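Local coordinates for protein cucumber peeling cupredoxin (Cucumis sativus, PDB 1JER) that binds a single copper ion in a cupredoxin fold and probably carries electrons between redox partners, at residues Leu38-Pro43 with His86-Thr91; Asp59-Val64 with Thr94-Gly99. All coordinates share one frame; numbering follows the deposited sequence.

In the fold
From the N terminus the chain runs through strand 5-7 and helix 22-28 into strand 37-40, whose end supplies the first half of contact 1. It then passes the copper ligand His47, strand 50-52 and helix 55-60, whose last turn opens Asp59-Val64, the first half of contact 2. Strand 84-89 returns to close contact 1, and the loop after it, Thr94-Gly99, closes contact 2 before strand 101-107. The two loops therefore cross rather than nest. Contact 1 joins the two beta sheets through the core; contact 2 pins the end of helix 55-60 to the copper-binding loop. They meet where Val89 CG1 packs on Cys96 SG, and Cys90 and His95 share the copper.

Contact 1 (Leu38-Pro43 with His86-Thr91); sequences LQFNFP and HYFVCT. With CU (copper (II) ion), chain B.
Phe40 (chi1 -73°) and Phe88 (chi1 -64°) both turn CG anti to their own carbonyl carbon; from the two sheets both CB atoms point across the gap, and with these torsions the side chains cross at about a right angle in the core between the sheets. The rings meet obliquely, neither stacked nor edge-to-face: their centroids lie 5.7 Å apart and their planes are inclined at 55°. Phe40 leads with its far end, CZ coming to 4.0 Å from Phe88 CG, close to the root of that side chain. At the other end of the Phe88 ring, Leu38 offers one branch, its CD1 methyl approaching Phe88 CE2 at 3.6 Å. Phe88 thus receives Phe40 near its base and Leu38 near its outer end. No hydrogen bond spans the segments; the backbones stay well apart, with 10.3 Å between Phe40 CA and Phe88 CA, so buried apolar side chains alone make the contact. Further along, Cys90 holds copper through SG at 2.2 Å, with His47, His95 and Gln100 completing the site. This is the sheet-to-sheet packing of a cupredoxin beta sandwich: strand 37-40 pairs with 5-7 and 76-79, strand 84-89 lies between 50-52 and 101-107, and Trp14 meets the Phe40 ring edge-to-face.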
ATOM      1  N   LEU A  38       5.125  -4.745   1.361  1.00 16.59           N
ATOM      2  CA  LEU A  38       6.574  -4.421   1.442  1.00 14.01           C
ATOM      3  C   LEU A  38       6.591  -2.852   1.643  1.00 15.52           C
ATOM      4  O   LEU A  38       5.944  -2.199   0.858  1.00 19.33           O
ATOM      5  CB  LEU A  38       7.179  -4.596   0.039  1.00 18.17           C
ATOM      6  CG  LEU A  38       7.492  -5.989  -0.436  1.00 23.33           C
ATOM      7  CD1 LEU A  38       8.291  -5.943  -1.734  1.00 20.37           C
ATOM      8  CD2 LEU A  38       8.248  -6.768   0.652  1.00 23.20           C
ATOM      9  N   GLN A  39       7.290  -2.457   2.676  1.00 14.27           N
ATOM     10  CA  GLN A  39       7.403  -1.005   2.927  1.00 14.14           C
ATOM     11  C   GLN A  39       8.830  -0.546   2.547  1.00 17.42           C
ATOM     12  O   GLN A  39       9.781  -1.070   3.141  1.00 15.68           O
ATOM     13  CB  GLN A  39       7.166  -0.698   4.401  1.00 14.39           C
ATOM     14  CG  GLN A  39       7.391   0.796   4.692  1.00 17.33           C
ATOM     15  CD  GLN A  39       6.751   1.217   5.990  1.00 27.14           C
ATOM     16  OE1 GLN A  39       5.781   0.589   6.434  1.00 29.83           O
ATOM     17  NE2 GLN A  39       7.278   2.272   6.593  1.00 25.42           N
ATOM     18  N   PHE A  40       8.911   0.412   1.645  1.00 17.33           N
ATOM     19  CA  PHE A  40      10.261   0.940   1.236  1.00 15.54           C
ATOM     20  C   PHE A  40      10.364   2.373   1.866  1.00 17.07           C
ATOM     21  O   PHE A  40       9.502   3.179   1.572  1.00 17.06           O
ATOM     22  CB  PHE A  40      10.182   1.169  -0.293  1.00 13.22           C
ATOM     23  CG  PHE A  40      10.198  -0.143  -1.084  1.00 15.58           C
ATOM     24  CD1 PHE A  40       8.984  -0.807  -1.307  1.00 17.94           C
ATOM     25  CD2 PHE A  40      11.347  -0.657  -1.612  1.00 16.38           C
ATOM     26  CE1 PHE A  40       8.983  -1.965  -2.100  1.00 17.68           C
ATOM     27  CE2 PHE A  40      11.358  -1.832  -2.374  1.00 18.55           C
ATOM     28  CZ  PHE A  40      10.146  -2.493  -2.574  1.00 15.33           C
ATOM     29  N   ASN A  41      11.355   2.540   2.715  1.00 15.38           N
ATOM     30  CA  ASN A  41      11.565   3.829   3.409  1.00 15.86           C
ATOM     31  C   ASN A  41      12.869   4.450   2.840  1.00 18.36           C
ATOM     32  O   ASN A  41      13.908   3.800   2.778  1.00 18.20           O
ATOM     33  CB  ASN A  41      11.872   3.536   4.907  1.00 18.54           C
ATOM     34  CG  ASN A  41      10.621   3.035   5.636  1.00 19.46           C
ATOM     35  OD1 ASN A  41       9.521   3.425   5.391  1.00 20.20           O
ATOM     36  ND2 ASN A  41      10.909   2.147   6.620  1.00 24.33           N
ATOM     37  N   PHE A  42      12.731   5.705   2.422  1.00 16.14           N
ATOM     38  CA  PHE A  42      13.977   6.357   1.879  1.00 14.27           C
ATOM     39  C   PHE A  42      13.743   7.872   1.999  1.00 20.55           C
ATOM     40  O   PHE A  42      12.602   8.324   2.127  1.00 19.22           O
ATOM     41  CB  PHE A  42      14.122   5.967   0.438  1.00 17.29           C
ATOM     42  CG  PHE A  42      12.914   6.095  -0.440  1.00 20.89           C
ATOM     43  CD1 PHE A  42      11.979   5.059  -0.525  1.00 17.90           C
ATOM     44  CD2 PHE A  42      12.688   7.236  -1.203  1.00 20.05           C
ATOM     45  CE1 PHE A  42      10.880   5.178  -1.359  1.00 15.96           C
ATOM     46  CE2 PHE A  42      11.596   7.365  -2.024  1.00 18.77           C
ATOM     47  CZ  PHE A  42      10.657   6.332  -2.103  1.00 19.12           C
ATOM     48  N   PRO A  43      14.817   8.637   1.885  1.00 26.00           N
ATOM     49  CA  PRO A  43      14.624  10.124   1.938  1.00 26.87           C
ATOM     50  C   PRO A  43      13.875  10.584   0.709  1.00 25.95           C
ATOM     51  O   PRO A  43      14.110  10.198  -0.432  1.00 20.64           O
ATOM     52  CB  PRO A  43      16.033  10.653   1.994  1.00 28.85           C
ATOM     53  CG  PRO A  43      16.958   9.556   1.758  1.00 27.91           C
ATOM     54  CD  PRO A  43      16.193   8.248   1.745  1.00 27.55           C
ATOM     55  N   HIS A  86       8.459 -11.420  -7.958  1.00 19.52           N
ATOM     56  CA  HIS A  86       8.170  -9.981  -8.127  1.00 16.78           C
ATOM     57  C   HIS A  86       9.537  -9.265  -8.128  1.00 15.94           C
ATOM     58  O   HIS A  86      10.459  -9.681  -7.447  1.00 18.81           O
ATOM     59  CB  HIS A  86       7.283  -9.447  -7.047  1.00 20.34           C
ATOM     60  CG  HIS A  86       5.857  -9.912  -7.130  1.00 26.80           C
ATOM     61  ND1 HIS A  86       5.479 -11.175  -6.752  1.00 30.50           N
ATOM     62  CD2 HIS A  86       4.738  -9.295  -7.554  1.00 32.54           C
ATOM     63  CE1 HIS A  86       4.176 -11.316  -6.938  1.00 33.76           C
ATOM     64  NE2 HIS A  86       3.699 -10.198  -7.414  1.00 38.07           N
ATOM     65  N   TYR A  87       9.611  -8.225  -8.938  1.00 16.42           N
ATOM     66  CA  TYR A  87      10.917  -7.545  -9.126  1.00 12.84           C
ATOM     67  C   TYR A  87      10.692  -6.041  -8.899  1.00 19.80           C
ATOM     68  O   TYR A  87       9.835  -5.438  -9.558  1.00 22.68           O
ATOM     69  CB  TYR A  87      11.220  -7.693 -10.668  1.00 15.70           C
ATOM     70  CG  TYR A  87      11.418  -9.164 -11.013  1.00 20.12           C
ATOM     71  CD1 TYR A  87      12.499  -9.857 -10.512  1.00 21.00           C
ATOM     72  CD2 TYR A  87      10.478  -9.827 -11.785  1.00 26.11           C
ATOM     73  CE1 TYR A  87      12.684 -11.209 -10.807  1.00 23.66           C
ATOM     74  CE2 TYR A  87      10.656 -11.175 -12.094  1.00 25.14           C
ATOM     75  CZ  TYR A  87      11.754 -11.834 -11.602  1.00 25.28           C
ATOM     76  OH  TYR A  87      11.921 -13.183 -11.892  1.00 29.87           O
ATOM     77  N   PHE A  88      11.491  -5.443  -8.037  1.00 17.69           N
ATOM     78  CA  PHE A  88      11.288  -3.971  -7.809  1.00 15.11           C
ATOM     79  C   PHE A  88      12.672  -3.314  -7.963  1.00 18.42           C
ATOM     80  O   PHE A  88      13.682  -3.873  -7.532  1.00 17.96           O
ATOM     81  CB  PHE A  88      10.851  -3.763  -6.363  1.00 17.16           C
ATOM     82  CG  PHE A  88       9.507  -4.400  -6.038  1.00 21.85           C
ATOM     83  CD1 PHE A  88       8.341  -3.717  -6.278  1.00 20.81           C
ATOM     84  CD2 PHE A  88       9.495  -5.705  -5.508  1.00 20.17           C
ATOM     85  CE1 PHE A  88       7.104  -4.308  -6.026  1.00 20.62           C
ATOM     86  CE2 PHE A  88       8.254  -6.284  -5.287  1.00 20.10           C
ATOM     87  CZ  PHE A  88       7.096  -5.589  -5.503  1.00 18.46           C
ATOM     88  N   VAL A  89      12.663  -2.091  -8.501  1.00 15.81           N
ATOM     89  CA  VAL A  89      13.980  -1.432  -8.634  1.00 14.28           C
ATOM     90  C   VAL A  89      13.771   0.066  -8.330  1.00 17.13           C
ATOM     91  O   VAL A  89      12.659   0.544  -8.276  1.00 18.97           O
ATOM     92  CB  VAL A  89      14.471  -1.510 -10.099  1.00 16.78           C
ATOM     93  CG1 VAL A  89      14.677  -2.972 -10.508  1.00 19.69           C
ATOM     94  CG2 VAL A  89      13.437  -0.881 -11.030  1.00 18.56           C
ATOM     95  N   CYS A  90      14.907   0.728  -8.201  1.00 13.75           N
ATOM     96  CA  CYS A  90      14.901   2.197  -8.161  1.00 12.02           C
ATOM     97  C   CYS A  90      15.408   2.640  -9.560  1.00 14.33           C
ATOM     98  O   CYS A  90      16.406   2.078 -10.033  1.00 16.54           O
ATOM     99  CB  CYS A  90      15.981   2.660  -7.130  1.00 14.56           C
ATOM    100  SG  CYS A  90      16.048   4.504  -7.198  1.00 18.11           S
ATOM    101  N   THR A  91      14.674   3.524 -10.209  1.00 16.33           N
ATOM    102  CA  THR A  91      15.013   3.887 -11.591  1.00 17.02           C
ATOM    103  C   THR A  91      15.832   5.162 -11.648  1.00 18.92           C
ATOM    104  O   THR A  91      16.102   5.693 -12.716  1.00 18.96           O
ATOM    105  CB  THR A  91      13.773   4.037 -12.476  1.00 19.12           C
ATOM    106  OG1 THR A  91      12.964   5.113 -12.041  1.00 21.39           O
ATOM    107  CG2 THR A  91      12.903   2.778 -12.434  1.00 19.78           C
TER
HETATM  108 CU    CU B 138      17.662   5.058  -5.843  1.00 17.32          CU

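Contact 2 (Asp59-Val64 with Thr94-Gly99); sequences DACNFV and THCSNG. With CU (copper (II) ion), chain B.
Cys61 and Cys96 are joined by a disulfide, SG to SG 2.0 Å, twisted to a chi3 of -81°. The two halves are built differently: Cys61 SG lies anti to its carbonyl carbon, whereas Cys96 SG lies anti to its backbone N (chi1 176°), which carries the sulfur out from the turn toward Cys61. The tight part lies around buried Cys96. Phe63 presents a ring edge to it, CZ standing 3.7 Å from Cys96 CB, and the Cys96 sulfur also sits beside that edge, 5.2 Å from the ring centroid. Over one face of the same ring, Cys61 O lies 3.5 Å above the plane. Val89 and Lys101 pack against Cys96 from the neighbouring strands. The loose side is at exposed Ser97: Cys61 SG stands 3.5 Å from Ser97 N, while the hydroxyl OG is farther from that sulfur, at 4.3 Å, so the serine only borders the contact. Cys61, the first residue to leave helical angles, has positive phi and two bonds back into the last turn, a Schellman motif. Next to Cys96, His95 binds copper through ND1 at 2.0 Å. The disulfide is thus a covalent cross-link that fixes the neighbour of a copper ligand to the chain just after helix 55-60.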
ATOM      1  N   ASP A  59      17.051  -7.721 -14.653  1.00 18.26           N
ATOM      2  CA  ASP A  59      18.472  -8.025 -14.646  1.00 20.38           C
ATOM      3  C   ASP A  59      19.277  -6.942 -15.364  1.00 22.86           C
ATOM      4  O   ASP A  59      20.386  -6.570 -14.998  1.00 22.55           O
ATOM      5  CB  ASP A  59      18.803  -9.392 -15.216  1.00 23.94           C
ATOM      6  CG  ASP A  59      18.460 -10.576 -14.326  1.00 31.47           C
ATOM      7  OD1 ASP A  59      18.182 -10.401 -13.129  1.00 30.90           O
ATOM      8  OD2 ASP A  59      18.471 -11.736 -14.841  1.00 35.76           O
ATOM      9  N   ALA A  60      18.707  -6.439 -16.451  1.00 20.73           N
ATOM     10  CA  ALA A  60      19.512  -5.477 -17.227  1.00 19.57           C
ATOM     11  C   ALA A  60      19.275  -4.052 -16.710  1.00 22.53           C
ATOM     12  O   ALA A  60      19.854  -3.148 -17.355  1.00 19.74           O
ATOM     13  CB  ALA A  60      18.944  -5.514 -18.677  1.00 17.68           C
ATOM     14  N   CYS A  61      18.432  -3.839 -15.724  1.00 17.07           N
ATOM     15  CA  CYS A  61      18.036  -2.470 -15.331  1.00 17.74           C
ATOM     16  C   CYS A  61      17.563  -1.699 -16.557  1.00 19.71           C
ATOM     17  O   CYS A  61      17.965  -0.555 -16.774  1.00 18.66           O
ATOM     18  CB  CYS A  61      19.108  -1.712 -14.589  1.00 14.40           C
ATOM     19  SG  CYS A  61      19.590  -2.532 -13.014  1.00 19.02           S
ATOM     20  N   ASN A  62      16.727  -2.338 -17.366  1.00 17.15           N
ATOM     21  CA  ASN A  62      16.244  -1.688 -18.608  1.00 17.10           C
ATOM     22  C   ASN A  62      14.846  -1.170 -18.364  1.00 20.23           C
ATOM     23  O   ASN A  62      13.925  -1.916 -18.064  1.00 18.75           O
ATOM     24  CB  ASN A  62      16.248  -2.779 -19.719  1.00 18.59           C
ATOM     25  CG  ASN A  62      15.801  -2.145 -21.040  1.00 20.49           C
ATOM     26  OD1 ASN A  62      16.470  -2.360 -22.069  1.00 24.54           O
ATOM     27  ND2 ASN A  62      14.716  -1.420 -21.013  1.00 16.97           N
ATOM     28  N   PHE A  63      14.678   0.170 -18.377  1.00 19.98           N
ATOM     29  CA  PHE A  63      13.390   0.705 -17.904  1.00 19.81           C
ATOM     30  C   PHE A  63      12.525   1.197 -19.040  1.00 22.29           C
ATOM     31  O   PHE A  63      11.696   2.076 -18.838  1.00 23.67           O
ATOM     32  CB  PHE A  63      13.721   1.975 -17.029  1.00 17.63           C
ATOM     33  CG  PHE A  63      14.692   1.597 -15.922  1.00 17.33           C
ATOM     34  CD1 PHE A  63      14.552   0.375 -15.275  1.00 17.06           C
ATOM     35  CD2 PHE A  63      15.720   2.437 -15.560  1.00 18.02           C
ATOM     36  CE1 PHE A  63      15.449   0.039 -14.269  1.00 19.38           C
ATOM     37  CE2 PHE A  63      16.585   2.125 -14.524  1.00 20.07           C
ATOM     38  CZ  PHE A  63      16.463   0.892 -13.896  1.00 20.18           C
ATOM     39  N   VAL A  64      12.798   0.666 -20.228  1.00 24.72           N
ATOM     40  CA  VAL A  64      12.029   1.168 -21.391  1.00 26.40           C
ATOM     41  C   VAL A  64      10.580   1.019 -21.167  1.00 27.49           C
ATOM     42  O   VAL A  64       9.742   1.837 -21.572  1.00 38.07           O
ATOM     43  CB  VAL A  64      12.595   0.605 -22.679  1.00 31.07           C
ATOM     44  CG1 VAL A  64      11.938  -0.657 -23.133  1.00 39.11           C
ATOM     45  CG2 VAL A  64      12.897   1.595 -23.739  1.00 35.13           C
ATOM     46  N   THR A  94      22.074   5.543 -11.727  1.00 19.44           N
ATOM     47  CA  THR A  94      22.673   4.191 -11.846  1.00 19.67           C
ATOM     48  C   THR A  94      22.331   3.327 -10.637  1.00 18.54           C
ATOM     49  O   THR A  94      23.004   2.308 -10.378  1.00 21.13           O
ATOM     50  CB  THR A  94      24.224   4.339 -11.887  1.00 22.03           C
ATOM     51  OG1 THR A  94      24.638   5.076 -10.743  1.00 25.72           O
ATOM     52  CG2 THR A  94      24.601   5.228 -13.097  1.00 24.12           C
ATOM     53  N   HIS A  95      21.345   3.717  -9.841  1.00 17.45           N
ATOM     54  CA  HIS A  95      21.078   2.985  -8.588  1.00 17.66           C
ATOM     55  C   HIS A  95      20.782   1.515  -8.833  1.00 21.06           C
ATOM     56  O   HIS A  95      21.247   0.622  -8.114  1.00 18.07           O
ATOM     57  CB  HIS A  95      19.911   3.659  -7.872  1.00 14.82           C
ATOM     58  CG  HIS A  95      20.224   5.059  -7.452  1.00 16.73           C
ATOM     59  ND1 HIS A  95      19.385   5.784  -6.667  1.00 16.64           N
ATOM     60  CD2 HIS A  95      21.288   5.858  -7.708  1.00 17.66           C
ATOM     61  CE1 HIS A  95      19.874   6.987  -6.423  1.00 20.12           C
ATOM     62  NE2 HIS A  95      21.050   7.054  -7.059  1.00 16.90           N
ATOM     63  N   CYS A  96      19.974   1.221  -9.862  1.00 17.63           N
ATOM     64  CA  CYS A  96      19.667  -0.224 -10.076  1.00 16.86           C
ATOM     65  C   CYS A  96      20.926  -0.958 -10.433  1.00 19.00           C
ATOM     66  O   CYS A  96      21.251  -2.026  -9.909  1.00 19.31           O
ATOM     67  CB  CYS A  96      18.615  -0.288 -11.183  1.00 16.10           C
ATOM     68  SG  CYS A  96      18.146  -1.938 -11.733  1.00 18.62           S
ATOM     69  N   SER A  97      21.758  -0.400 -11.348  1.00 18.54           N
ATOM     70  CA  SER A  97      22.986  -1.145 -11.671  1.00 20.15           C
ATOM     71  C   SER A  97      23.913  -1.319 -10.463  1.00 20.61           C
ATOM     72  O   SER A  97      24.772  -2.189 -10.564  1.00 23.78           O
ATOM     73  CB  SER A  97      23.832  -0.307 -12.689  1.00 20.92           C
ATOM     74  OG  SER A  97      23.063  -0.173 -13.861  1.00 31.57           O
ATOM     75  N   ASN A  98      23.805  -0.483  -9.464  1.00 18.62           N
ATOM     76  CA  ASN A  98      24.613  -0.501  -8.270  1.00 20.68           C
ATOM     77  C   ASN A  98      23.990  -1.319  -7.164  1.00 23.64           C
ATOM     78  O   ASN A  98      24.427  -1.375  -6.021  1.00 22.54           O
ATOM     79  CB  ASN A  98      24.946   0.932  -7.826  1.00 23.63           C
ATOM     80  CG  ASN A  98      26.098   1.460  -8.716  1.00 31.62           C
ATOM     81  OD1 ASN A  98      25.990   2.517  -9.306  1.00 38.13           O
ATOM     82  ND2 ASN A  98      27.144   0.653  -8.819  1.00 34.39           N
ATOM     83  N   GLY A  99      22.930  -2.097  -7.520  1.00 22.65           N
ATOM     84  CA  GLY A  99      22.389  -3.023  -6.508  1.00 21.84           C
ATOM     85  C   GLY A  99      21.118  -2.624  -5.838  1.00 20.40           C
ATOM     86  O   GLY A  99      20.632  -3.318  -4.893  1.00 17.49           O
TER
HETATM   87 CU    CU B 138      17.662   5.058  -5.843  1.00 17.32          CU